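Local coordinates for beta-L-arabinobiosidase (Bacteroides thetaiotaomicron, PDB 5MQR), which probably hydrolyses sugar linkages of plant pectin as a beta-L-arabinobiosidase-type glycosidase, and may also act as an exo-alpha-sialidase, at residues R666-M671 with L981-Q986; Y673-S678 with P992-Y997; S971-F976 with L1045-K1050; R977-Y982 with S1019-L1024. One frame throughout, in Å; residues are numbered along the deposited sequence.

Contact 1: residues R666-M671 with L981-Q986; sequences RNFEEM and LYVESQ
V983 pushes its two methyl groups into helix 666-671, one to each of two neighbouring residues. With CG1 anti to the backbone N (chi1 172°), that branch settles against N667, 3.6 Å from its CB, and CG2 goes to F668. CG2 lies over one face of the F668 ring, 4.1 Å from the centroid and 13° off the normal, a CH-pi contact. One turn further on, selenomethionine M671 folds back through two bends, placing SE 3.6 Å from Q986 CB and CE 3.3 Å from Q986 O. At the more open margin a water accepts from N667 ND2 at 2.9 Å and donates to E984 OE2 at 2.8 Å, while N667 OD1 is bonded to Q665. In the second shell, Q986 is held at both ends of its amide: NE2 donates to Y982 O, coming from above the carbonyl plane, and OE1 accepts from R675. S985 OG reaches the same Y982 O from the other face. F976 and W1051 also meet the F668 ring. The short helical segments pass 9.6 Å apart at 70°, a steeply crossed helix pair with V983 at the crossing.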
# COMPACT_ATOMS: atom_id res chain seq x y z
N ARG A 666 15.21 -11.29 8.40
CA ARG A 666 14.72 -12.66 8.32
C ARG A 666 14.44 -13.29 9.68
O ARG A 666 13.42 -13.95 9.84
CB ARG A 666 15.73 -13.52 7.52
CG ARG A 666 15.32 -14.97 7.26
CD ARG A 666 13.95 -15.05 6.57
NE ARG A 666 13.63 -16.40 6.07
CZ ARG A 666 12.85 -16.69 5.01
NH1 ARG A 666 12.29 -15.73 4.26
NH2 ARG A 666 12.66 -17.97 4.66
N ASN A 667 15.31 -13.09 10.66
CA ASN A 667 15.13 -13.79 11.93
C ASN A 667 13.86 -13.36 12.69
O ASN A 667 13.14 -14.20 13.19
CB ASN A 667 16.41 -13.82 12.80
CG ASN A 667 16.95 -12.44 13.17
OD1 ASN A 667 16.39 -11.40 12.85
ND2 ASN A 667 18.08 -12.44 13.86
N PHE A 668 13.57 -12.06 12.74
CA PHE A 668 12.35 -11.55 13.36
C PHE A 668 11.08 -12.09 12.71
O PHE A 668 10.11 -12.49 13.40
CB PHE A 668 12.29 -10.02 13.27
CG PHE A 668 12.97 -9.29 14.40
CD1 PHE A 668 14.33 -8.98 14.34
CD2 PHE A 668 12.25 -8.88 15.49
CE1 PHE A 668 14.95 -8.29 15.37
CE2 PHE A 668 12.86 -8.17 16.53
CZ PHE A 668 14.21 -7.87 16.46
N GLU A 669 11.08 -12.10 11.39
CA GLU A 669 9.95 -12.57 10.63
C GLU A 669 9.75 -14.06 10.88
O GLU A 669 8.65 -14.48 11.19
CB GLU A 669 10.12 -12.28 9.13
CG GLU A 669 8.86 -12.58 8.32
CD GLU A 669 9.00 -12.26 6.85
OE1 GLU A 669 8.91 -11.05 6.52
OE2 GLU A 669 9.20 -13.20 6.04
N GLU A 670 10.81 -14.85 10.76
CA GLU A 670 10.75 -16.28 10.98
C GLU A 670 10.26 -16.61 12.38
O GLU A 670 9.48 -17.53 12.54
CB GLU A 670 12.12 -16.93 10.75
CG GLU A 670 12.13 -18.44 10.96
CD GLU A 670 13.48 -19.06 10.66
OE1 GLU A 670 14.49 -18.68 11.28
OE2 GLU A 670 13.52 -19.94 9.81
N MSE A 671 10.72 -15.85 13.37
CA MSE A 671 10.35 -16.12 14.78
C MSE A 671 8.91 -15.79 15.03
O MSE A 671 8.26 -16.44 15.82
CB MSE A 671 11.23 -15.33 15.76
CG MSE A 671 11.17 -15.84 17.19
SE MSE A 671 11.69 -17.76 17.31
CE MSE A 671 13.41 -17.65 16.36
N LEU A 981 18.09 -10.04 20.59
CA LEU A 981 18.75 -11.09 21.35
C LEU A 981 17.76 -12.21 21.75
O LEU A 981 18.11 -13.39 21.71
CB LEU A 981 19.44 -10.52 22.59
CG LEU A 981 20.63 -9.58 22.35
CD1 LEU A 981 21.24 -9.03 23.66
CD2 LEU A 981 21.71 -10.29 21.54
N TYR A 982 16.53 -11.85 22.12
CA TYR A 982 15.50 -12.85 22.39
C TYR A 982 15.27 -13.70 21.12
O TYR A 982 15.20 -14.94 21.18
CB TYR A 982 14.22 -12.16 22.86
CG TYR A 982 13.10 -13.05 23.37
CD1 TYR A 982 13.32 -14.39 23.76
CD2 TYR A 982 11.82 -12.55 23.51
CE1 TYR A 982 12.28 -15.18 24.23
CE2 TYR A 982 10.79 -13.32 23.99
CZ TYR A 982 11.01 -14.64 24.34
OH TYR A 982 9.96 -15.39 24.82
N VAL A 983 15.23 -13.04 19.98
CA VAL A 983 15.14 -13.74 18.69
C VAL A 983 16.34 -14.67 18.44
O VAL A 983 16.15 -15.86 18.22
CB VAL A 983 14.95 -12.76 17.50
CG1 VAL A 983 15.06 -13.49 16.16
CG2 VAL A 983 13.58 -12.07 17.59
N GLU A 984 17.55 -14.15 18.53
CA GLU A 984 18.74 -14.94 18.29
C GLU A 984 18.88 -16.10 19.26
O GLU A 984 19.45 -17.13 18.90
CB GLU A 984 20.01 -14.07 18.38
CG GLU A 984 20.16 -13.10 17.21
CD GLU A 984 21.38 -12.19 17.31
OE1 GLU A 984 21.99 -12.10 18.39
OE2 GLU A 984 21.70 -11.55 16.29
N SER A 985 18.40 -15.93 20.48
CA SER A 985 18.48 -16.99 21.47
C SER A 985 17.57 -18.19 21.16
O SER A 985 17.83 -19.26 21.63
CB SER A 985 18.15 -16.48 22.89
OG SER A 985 16.74 -16.29 23.09
N GLN A 986 16.52 -17.98 20.35
CA GLN A 986 15.51 -19.00 20.08
C GLN A 986 15.88 -19.88 18.88
O GLN A 986 15.10 -20.05 17.94
CB GLN A 986 14.12 -18.36 19.93
CG GLN A 986 13.55 -17.86 21.26
CD GLN A 986 12.28 -17.05 21.08
OE1 GLN A 986 11.18 -17.56 21.28
NE2 GLN A 986 12.42 -15.77 20.69
O HOH W 1 20.02 -10.37 14.38

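Contact 2: residues Y673-S678 with P992-Y997; sequences YYRWWS and PYIGEY
Just after the short strands 987-988 and 991-992, flanked by backbone hydrogen bonding between Q986 and Y993, chain of the MGH1-like glycoside hydrolase region runs as a loop across helix 666-680. P992 and I994 meet Y674, R675 and S678 there in an entirely buried contact without direct hydrogen bonds. The central piece is the Y674 ring. P992 CB sits over one of its faces, 3.6 Å from the centroid and 16° off the normal, as a CH-pi contact displaced toward CG. S678 CB, one helical turn along, is over the opposite face, so the ring is held between the proline and its own helix. Farther out on the ring, CE2 approaches I994 CG2 at 3.9 Å. The same methyl packs against S678 OG at 3.8 Å, bringing this branch of the isoleucine between the two helix residues. The other branch of I994 crosses R675: CG1 lies 3.6 Å above one face of the guanidinium, off its centre, and CD1 is 3.5 Å from NH1. R675 bends at chi2 and chi3 (-66° and -60°) to bring the group here, and its N-H groups serve Q986, Y982 and S1019. F633 and M636 of helix 627-636 cover P992. Polar contact between the two segments is made through one water, placed 2.6 Å from Y674 OH and 2.7 Å from P992 O.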
# COMPACT_ATOMS: atom_id res chain seq x y z
N TYR A 673 6.46 -16.22 12.90
CA TYR A 673 5.68 -17.35 12.43
C TYR A 673 5.95 -18.59 13.27
O TYR A 673 5.00 -19.31 13.60
CB TYR A 673 5.86 -17.58 10.91
CG TYR A 673 5.21 -16.45 10.16
CD1 TYR A 673 3.82 -16.39 10.01
CD2 TYR A 673 5.97 -15.36 9.71
CE1 TYR A 673 3.22 -15.30 9.37
CE2 TYR A 673 5.38 -14.27 9.09
CZ TYR A 673 4.02 -14.24 8.92
OH TYR A 673 3.46 -13.16 8.31
N TYR A 674 7.21 -18.81 13.66
CA TYR A 674 7.52 -19.98 14.46
C TYR A 674 6.74 -20.02 15.79
O TYR A 674 6.24 -21.06 16.17
CB TYR A 674 9.03 -20.08 14.75
CG TYR A 674 9.38 -21.20 15.72
CD1 TYR A 674 9.37 -22.52 15.31
CD2 TYR A 674 9.65 -20.93 17.04
CE1 TYR A 674 9.65 -23.55 16.18
CE2 TYR A 674 9.94 -21.96 17.95
CZ TYR A 674 9.93 -23.26 17.51
OH TYR A 674 10.24 -24.28 18.38
N ARG A 675 6.65 -18.90 16.47
CA ARG A 675 6.06 -18.89 17.81
C ARG A 675 4.56 -19.09 17.73
O ARG A 675 3.98 -19.69 18.63
CB ARG A 675 6.41 -17.61 18.56
CG ARG A 675 7.87 -17.60 19.06
CD ARG A 675 8.15 -18.66 20.12
NE ARG A 675 7.30 -18.46 21.27
CZ ARG A 675 7.67 -17.90 22.43
NH1 ARG A 675 8.93 -17.50 22.66
NH2 ARG A 675 6.75 -17.75 23.38
N TRP A 676 3.93 -18.64 16.63
CA TRP A 676 2.53 -19.00 16.43
C TRP A 676 2.37 -20.51 16.18
O TRP A 676 1.47 -21.12 16.73
CB TRP A 676 1.87 -18.22 15.30
CG TRP A 676 1.55 -16.82 15.62
CD1 TRP A 676 1.90 -15.73 14.88
CD2 TRP A 676 0.77 -16.33 16.71
NE1 TRP A 676 1.40 -14.59 15.45
CE2 TRP A 676 0.71 -14.92 16.58
CE3 TRP A 676 0.15 -16.93 17.80
CZ2 TRP A 676 0.05 -14.10 17.48
CZ3 TRP A 676 -0.52 -16.12 18.71
CH2 TRP A 676 -0.57 -14.71 18.54
N TRP A 677 3.23 -21.07 15.33
CA TRP A 677 3.21 -22.48 14.97
C TRP A 677 3.47 -23.36 16.20
O TRP A 677 2.91 -24.45 16.34
CB TRP A 677 4.29 -22.72 13.90
CG TRP A 677 4.49 -24.14 13.43
CD1 TRP A 677 3.81 -24.78 12.44
CD2 TRP A 677 5.46 -25.05 13.90
NE1 TRP A 677 4.30 -26.05 12.27
CE2 TRP A 677 5.32 -26.24 13.16
CE3 TRP A 677 6.44 -24.99 14.89
CZ2 TRP A 677 6.12 -27.36 13.38
CZ3 TRP A 677 7.24 -26.09 15.11
CH2 TRP A 677 7.08 -27.26 14.34
N SER A 678 4.33 -22.87 17.07
CA SER A 678 4.64 -23.54 18.29
C SER A 678 3.47 -23.48 19.28
O SER A 678 3.04 -24.51 19.76
CB SER A 678 5.85 -22.88 18.94
OG SER A 678 6.29 -23.79 19.91
N PRO A 992 14.79 -22.82 14.57
CA PRO A 992 14.06 -22.14 15.62
C PRO A 992 13.67 -23.11 16.72
O PRO A 992 13.37 -24.29 16.45
CB PRO A 992 12.81 -21.60 14.93
CG PRO A 992 13.07 -21.67 13.46
CD PRO A 992 14.22 -22.59 13.22
N TYR A 993 13.71 -22.60 17.96
CA TYR A 993 13.60 -23.42 19.14
C TYR A 993 13.21 -22.54 20.33
O TYR A 993 13.82 -21.50 20.56
CB TYR A 993 14.93 -24.10 19.40
CG TYR A 993 14.92 -25.05 20.56
CD1 TYR A 993 15.13 -24.59 21.85
CD2 TYR A 993 14.74 -26.43 20.38
CE1 TYR A 993 15.14 -25.46 22.94
CE2 TYR A 993 14.74 -27.31 21.47
CZ TYR A 993 14.93 -26.80 22.75
OH TYR A 993 14.96 -27.61 23.88
N ILE A 994 12.18 -22.97 21.05
CA ILE A 994 11.78 -22.33 22.29
C ILE A 994 11.76 -23.44 23.34
O ILE A 994 10.94 -24.38 23.28
CB ILE A 994 10.44 -21.55 22.21
CG1 ILE A 994 10.09 -20.87 23.55
CG2 ILE A 994 9.27 -22.43 21.81
CD1 ILE A 994 11.13 -19.88 24.04
N GLY A 995 12.71 -23.32 24.27
CA GLY A 995 12.88 -24.25 25.38
C GLY A 995 12.62 -23.58 26.71
O GLY A 995 11.96 -22.53 26.78
N GLU A 996 13.16 -24.18 27.76
CA GLU A 996 12.84 -23.76 29.12
C GLU A 996 13.68 -22.59 29.59
O GLU A 996 13.14 -21.58 30.04
CB GLU A 996 12.95 -24.95 30.06
CG GLU A 996 11.98 -26.07 29.72
CD GLU A 996 12.11 -27.25 30.65
OE1 GLU A 996 11.93 -27.09 31.89
OE2 GLU A 996 12.44 -28.33 30.11
N TYR A 997 15.00 -22.74 29.51
CA TYR A 997 15.94 -21.70 29.92
C TYR A 997 17.30 -21.96 29.32
O TYR A 997 17.60 -23.09 28.92
CB TYR A 997 16.01 -21.59 31.45
CG TYR A 997 16.77 -22.67 32.22
CD1 TYR A 997 16.50 -24.04 32.05
CD2 TYR A 997 17.70 -22.32 33.19
CE1 TYR A 997 17.18 -25.00 32.80
CE2 TYR A 997 18.39 -23.27 33.94
CZ TYR A 997 18.13 -24.61 33.74
OH TYR A 997 18.82 -25.53 34.51
O HOH W 2 11.71 -26.19 17.42

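Contact 3: residues S971-F976 with L1045-K1050; sequences SDSVYF and LIPADK
Y975 and F976 of helix 972-976 present their rings to L1045 and K1050. By CH-pi contact, Y975 takes the methyl L1045 CD1 almost squarely over its ring centre, 3.9 Å from the centroid and 8° off the normal. F976 is covered on one face by the aliphatic stem of K1050, whose CG is 3.9 Å from the centroid; bends at chi2 and chi3 (53° and 67°) turn the chain along the ring, so that CE reaches F976 CE1 at 3.6 Å. Apolar contacts fill in beside the rings: L1045 CB meets Y975 CD2 at 3.7 Å, and P1047 CD packs on F976 CB at 3.8 Å. At the start of the helix no hydrogen bond crosses: D972 OD1 lies 3.7 Å from L1045 CD2, D972 OD2 is 3.5 Å from I1046 O without bonding to it, and S973 OG is 3.9 Å from P1047 CG. Replacing F976 with alanine would probably strip the K1050 stem of its support and open a gap beside P1047. A type II turn from P1047 to K1050 brings the lysine back toward the helix. Helix 948-964 backs Y975, L1029 of helix 1022-1029 lies against Y975, F976 and I1046, and the loop connects strands 1040-1042 and 1053-1061.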
# COMPACT_ATOMS: atom_id res chain seq x y z
N SER A 971 16.46 4.10 25.24
CA SER A 971 16.11 4.43 23.87
C SER A 971 15.43 3.23 23.20
O SER A 971 15.44 2.11 23.69
CB SER A 971 17.36 4.83 23.09
OG SER A 971 18.29 3.76 23.07
N ASP A 972 14.85 3.50 22.04
CA ASP A 972 14.35 2.44 21.17
C ASP A 972 15.41 1.37 20.84
O ASP A 972 15.10 0.17 20.84
CB ASP A 972 13.75 3.03 19.87
CG ASP A 972 12.47 3.83 20.11
OD1 ASP A 972 11.99 3.86 21.26
OD2 ASP A 972 11.95 4.46 19.15
N SER A 973 16.66 1.79 20.61
CA SER A 973 17.75 0.87 20.29
C SER A 973 17.93 -0.17 21.35
O SER A 973 18.22 -1.32 21.03
CB SER A 973 19.09 1.60 20.13
OG SER A 973 19.01 2.35 18.96
N VAL A 974 17.79 0.24 22.60
CA VAL A 974 17.91 -0.67 23.69
C VAL A 974 16.80 -1.73 23.68
O VAL A 974 17.08 -2.91 23.87
CB VAL A 974 17.98 0.05 25.06
CG1 VAL A 974 17.95 -0.95 26.21
CG2 VAL A 974 19.26 0.87 25.13
N TYR A 975 15.56 -1.29 23.51
CA TYR A 975 14.44 -2.22 23.48
C TYR A 975 14.58 -3.16 22.26
O TYR A 975 14.42 -4.39 22.39
CB TYR A 975 13.07 -1.50 23.46
CG TYR A 975 11.92 -2.45 23.22
CD1 TYR A 975 11.28 -3.09 24.28
CD2 TYR A 975 11.49 -2.72 21.94
CE1 TYR A 975 10.23 -4.00 24.06
CE2 TYR A 975 10.45 -3.60 21.70
CZ TYR A 975 9.82 -4.24 22.75
OH TYR A 975 8.79 -5.12 22.47
N PHE A 976 14.88 -2.59 21.11
CA PHE A 976 15.04 -3.36 19.88
C PHE A 976 16.11 -4.41 20.04
O PHE A 976 15.92 -5.56 19.65
CB PHE A 976 15.41 -2.48 18.68
CG PHE A 976 15.45 -3.23 17.37
CD1 PHE A 976 16.63 -3.84 16.94
CD2 PHE A 976 14.31 -3.37 16.61
CE1 PHE A 976 16.66 -4.56 15.76
CE2 PHE A 976 14.34 -4.06 15.40
CZ PHE A 976 15.51 -4.68 14.98
N LEU A 1045 8.55 0.88 18.85
CA LEU A 1045 9.84 1.06 19.48
C LEU A 1045 10.93 0.48 18.59
O LEU A 1045 11.73 -0.34 19.00
CB LEU A 1045 9.85 0.39 20.87
CG LEU A 1045 8.71 0.78 21.79
CD1 LEU A 1045 8.69 -0.12 23.01
CD2 LEU A 1045 8.77 2.25 22.14
N ILE A 1046 10.93 0.88 17.33
CA ILE A 1046 11.94 0.49 16.38
C ILE A 1046 12.70 1.79 16.17
O ILE A 1046 12.07 2.83 16.04
CB ILE A 1046 11.28 -0.03 15.11
CG1 ILE A 1046 10.46 -1.25 15.47
CG2 ILE A 1046 12.31 -0.37 14.05
CD1 ILE A 1046 9.65 -1.81 14.32
N PRO A 1047 14.04 1.77 16.19
CA PRO A 1047 14.74 3.02 15.89
C PRO A 1047 14.53 3.50 14.46
O PRO A 1047 14.18 2.71 13.55
CB PRO A 1047 16.22 2.70 16.12
CG PRO A 1047 16.31 1.24 16.38
CD PRO A 1047 14.94 0.72 16.69
N ALA A 1048 14.74 4.79 14.29
CA ALA A 1048 14.77 5.40 12.97
C ALA A 1048 15.90 4.74 12.18
O ALA A 1048 17.00 4.53 12.72
CB ALA A 1048 14.99 6.92 13.07
N ASP A 1049 15.59 4.37 10.94
CA ASP A 1049 16.56 3.77 10.00
C ASP A 1049 16.96 2.33 10.30
O ASP A 1049 17.95 1.84 9.74
CB ASP A 1049 17.82 4.65 9.81
CG ASP A 1049 17.47 6.02 9.31
OD1 ASP A 1049 17.05 6.11 8.12
OD2 ASP A 1049 17.58 6.99 10.10
N LYS A 1050 16.20 1.64 11.15
CA LYS A 1050 16.45 0.23 11.37
C LYS A 1050 15.94 -0.55 10.15
O LYS A 1050 16.70 -1.29 9.54
CB LYS A 1050 15.76 -0.24 12.65
CG LYS A 1050 15.87 -1.73 12.96
CD LYS A 1050 17.29 -2.26 12.97
CE LYS A 1050 18.12 -1.70 14.12
NZ LYS A 1050 19.48 -2.34 14.13

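Contact 4: residues R977-Y982 with S1019-L1024; sequences RQMELY and STFNDL
Y982 OH donates to T1020 O at 2.8 Å, the strongest polar link between helix 977-982 and the chain at 1019-1024. The acceptor lies at the edge of the tyrosine ring, in its plane; seen from the carbonyl, the donor makes a C=O...O angle of 150° and is tilted out of the carbonyl plane. S1019 OG is 3.4 Å from Y982 OH, a weak approach at most, and its stronger partner is R675 NH2. R675 NH1 also bonds to the tyrosine hydroxyl, so this buried oxygen links its own helix to T1020 and to R675 of helix 666-680. A phenylalanine in place of Y982 would probably leave T1020 O without its hydroxyl donor and R675 without one acceptor. Around the ring, F1021 makes an offset edge-to-face pair: its edge points at the Y982 face, with centroids 5.4 Å apart and planes at 71°, and its CD1 comes within 3.6 Å of Y982 CE2. L1024 CD1 comes in at the edge of the tyrosine ring, 3.8 Å from Y982 CE2. Selenomethionine M979, bent at chi2 and chi3, crosses L1024 at a slant, CE lying 3.7 Å from L1024 CB. F1021 is the N-cap residue of helix 1022-1029, and E718 accepts from the backbone N-H of F1021, N1022 and D1023, its carboxylate closing off the helix start. P948 touches Y982 and S1019, T956 touches L1024, and H714 and Y717 of helix 712-719 touch T1020. Such buried packing between successive helices is probably as in the (alpha/alpha)6 barrel of six-hairpin glycosidases.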
# COMPACT_ATOMS: atom_id res chain seq x y z
N ARG A 977 17.24 -4.01 20.63
CA ARG A 977 18.38 -4.88 20.79
C ARG A 977 18.04 -6.08 21.68
O ARG A 977 18.45 -7.20 21.38
CB ARG A 977 19.59 -4.10 21.34
CG ARG A 977 20.90 -4.88 21.50
CD ARG A 977 21.31 -5.56 20.18
NE ARG A 977 22.55 -6.33 20.33
CZ ARG A 977 22.97 -7.30 19.52
NH1 ARG A 977 22.27 -7.70 18.45
NH2 ARG A 977 24.12 -7.92 19.79
N GLN A 978 17.26 -5.87 22.73
CA GLN A 978 16.87 -6.98 23.61
C GLN A 978 15.86 -7.90 22.93
O GLN A 978 15.92 -9.11 23.15
CB GLN A 978 16.33 -6.48 24.96
CG GLN A 978 17.42 -5.98 25.89
CD GLN A 978 18.52 -7.02 26.13
OE1 GLN A 978 18.24 -8.20 26.21
NE2 GLN A 978 19.76 -6.58 26.22
N MSE A 979 14.97 -7.34 22.12
CA MSE A 979 14.11 -8.17 21.29
C MSE A 979 14.91 -8.96 20.28
O MSE A 979 14.59 -10.12 20.04
CB MSE A 979 13.03 -7.36 20.57
CG MSE A 979 11.98 -6.83 21.54
SE MSE A 979 10.77 -8.26 22.12
CE MSE A 979 9.76 -8.54 20.44
N GLU A 980 15.94 -8.36 19.69
CA GLU A 980 16.82 -9.06 18.75
C GLU A 980 17.56 -10.25 19.39
O GLU A 980 17.66 -11.34 18.81
CB GLU A 980 17.82 -8.07 18.14
CG GLU A 980 18.70 -8.67 17.05
CD GLU A 980 19.40 -7.61 16.21
OE1 GLU A 980 20.17 -6.83 16.79
OE2 GLU A 980 19.20 -7.55 14.97
N LEU A 981 18.09 -10.04 20.59
CA LEU A 981 18.75 -11.09 21.35
C LEU A 981 17.76 -12.21 21.75
O LEU A 981 18.11 -13.39 21.71
CB LEU A 981 19.44 -10.52 22.59
CG LEU A 981 20.63 -9.58 22.35
CD1 LEU A 981 21.24 -9.03 23.66
CD2 LEU A 981 21.71 -10.29 21.54
N TYR A 982 16.53 -11.85 22.12
CA TYR A 982 15.50 -12.85 22.39
C TYR A 982 15.27 -13.70 21.12
O TYR A 982 15.20 -14.94 21.18
CB TYR A 982 14.22 -12.16 22.86
CG TYR A 982 13.10 -13.05 23.37
CD1 TYR A 982 13.32 -14.39 23.76
CD2 TYR A 982 11.82 -12.55 23.51
CE1 TYR A 982 12.28 -15.18 24.23
CE2 TYR A 982 10.79 -13.32 23.99
CZ TYR A 982 11.01 -14.64 24.34
OH TYR A 982 9.96 -15.39 24.82
N SER A 1019 5.87 -18.34 28.09
CA SER A 1019 6.37 -17.01 27.78
C SER A 1019 5.51 -16.42 26.68
O SER A 1019 4.71 -17.12 26.05
CB SER A 1019 7.82 -17.06 27.25
OG SER A 1019 7.90 -17.78 26.01
N THR A 1020 5.68 -15.12 26.47
CA THR A 1020 5.14 -14.46 25.29
C THR A 1020 6.30 -14.13 24.35
O THR A 1020 7.48 -14.14 24.73
CB THR A 1020 4.32 -13.20 25.63
OG1 THR A 1020 5.16 -12.20 26.21
CG2 THR A 1020 3.17 -13.52 26.60
N PHE A 1021 5.92 -13.89 23.10
CA PHE A 1021 6.81 -13.38 22.07
C PHE A 1021 6.04 -12.46 21.11
O PHE A 1021 6.41 -11.32 20.90
CB PHE A 1021 7.52 -14.49 21.27
CG PHE A 1021 8.41 -13.94 20.22
CD1 PHE A 1021 9.63 -13.39 20.57
CD2 PHE A 1021 7.98 -13.86 18.91
CE1 PHE A 1021 10.45 -12.80 19.62
CE2 PHE A 1021 8.80 -13.28 17.95
CZ PHE A 1021 10.04 -12.75 18.31
N ASN A 1022 5.03 -13.00 20.47
CA ASN A 1022 4.27 -12.25 19.53
C ASN A 1022 3.43 -11.16 20.18
O ASN A 1022 3.10 -10.16 19.52
CB ASN A 1022 3.46 -13.19 18.67
CG ASN A 1022 4.31 -13.88 17.62
OD1 ASN A 1022 5.28 -13.31 17.12
ND2 ASN A 1022 3.92 -15.09 17.24
N ASP A 1023 3.10 -11.31 21.46
CA ASP A 1023 2.47 -10.21 22.15
C ASP A 1023 3.41 -9.03 22.24
O ASP A 1023 2.98 -7.89 22.18
CB ASP A 1023 2.01 -10.58 23.54
CG ASP A 1023 1.29 -9.44 24.22
OD1 ASP A 1023 0.31 -8.91 23.63
OD2 ASP A 1023 1.75 -9.03 25.29
N LEU A 1024 4.69 -9.33 22.38
CA LEU A 1024 5.75 -8.31 22.45
C LEU A 1024 5.96 -7.68 21.08
O LEU A 1024 6.15 -6.47 20.97
CB LEU A 1024 7.08 -8.90 22.93
CG LEU A 1024 7.06 -9.80 24.16
CD1 LEU A 1024 8.45 -10.40 24.37
CD2 LEU A 1024 6.62 -9.03 25.41

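In the fold
Helix 972-985 threads contacts 3, 4 and 1 in that order along its length, and helix 666-680 carries contacts 1 and 2. Contacts 1 and 4 are the closest pair, their centres 8 Å apart; F1021 joins them, its CZ lying 3.5 Å from M671 CG and 3.7 Å from V983 CG2. R675 ties contact 2 to both: NH1 is 2.6 Å from Q986 OE1 and NH2 is 2.9 Å from S1019 OG. At the other end, F668 CE1 meets F976 CZ at 3.7 Å, linking contact 1 to contact 3, whereas contacts 2 and 3 stay about 12 Å apart at their nearest atoms. A bound HEPES buffer molecule lies about 14 Å from the Y993 side chain.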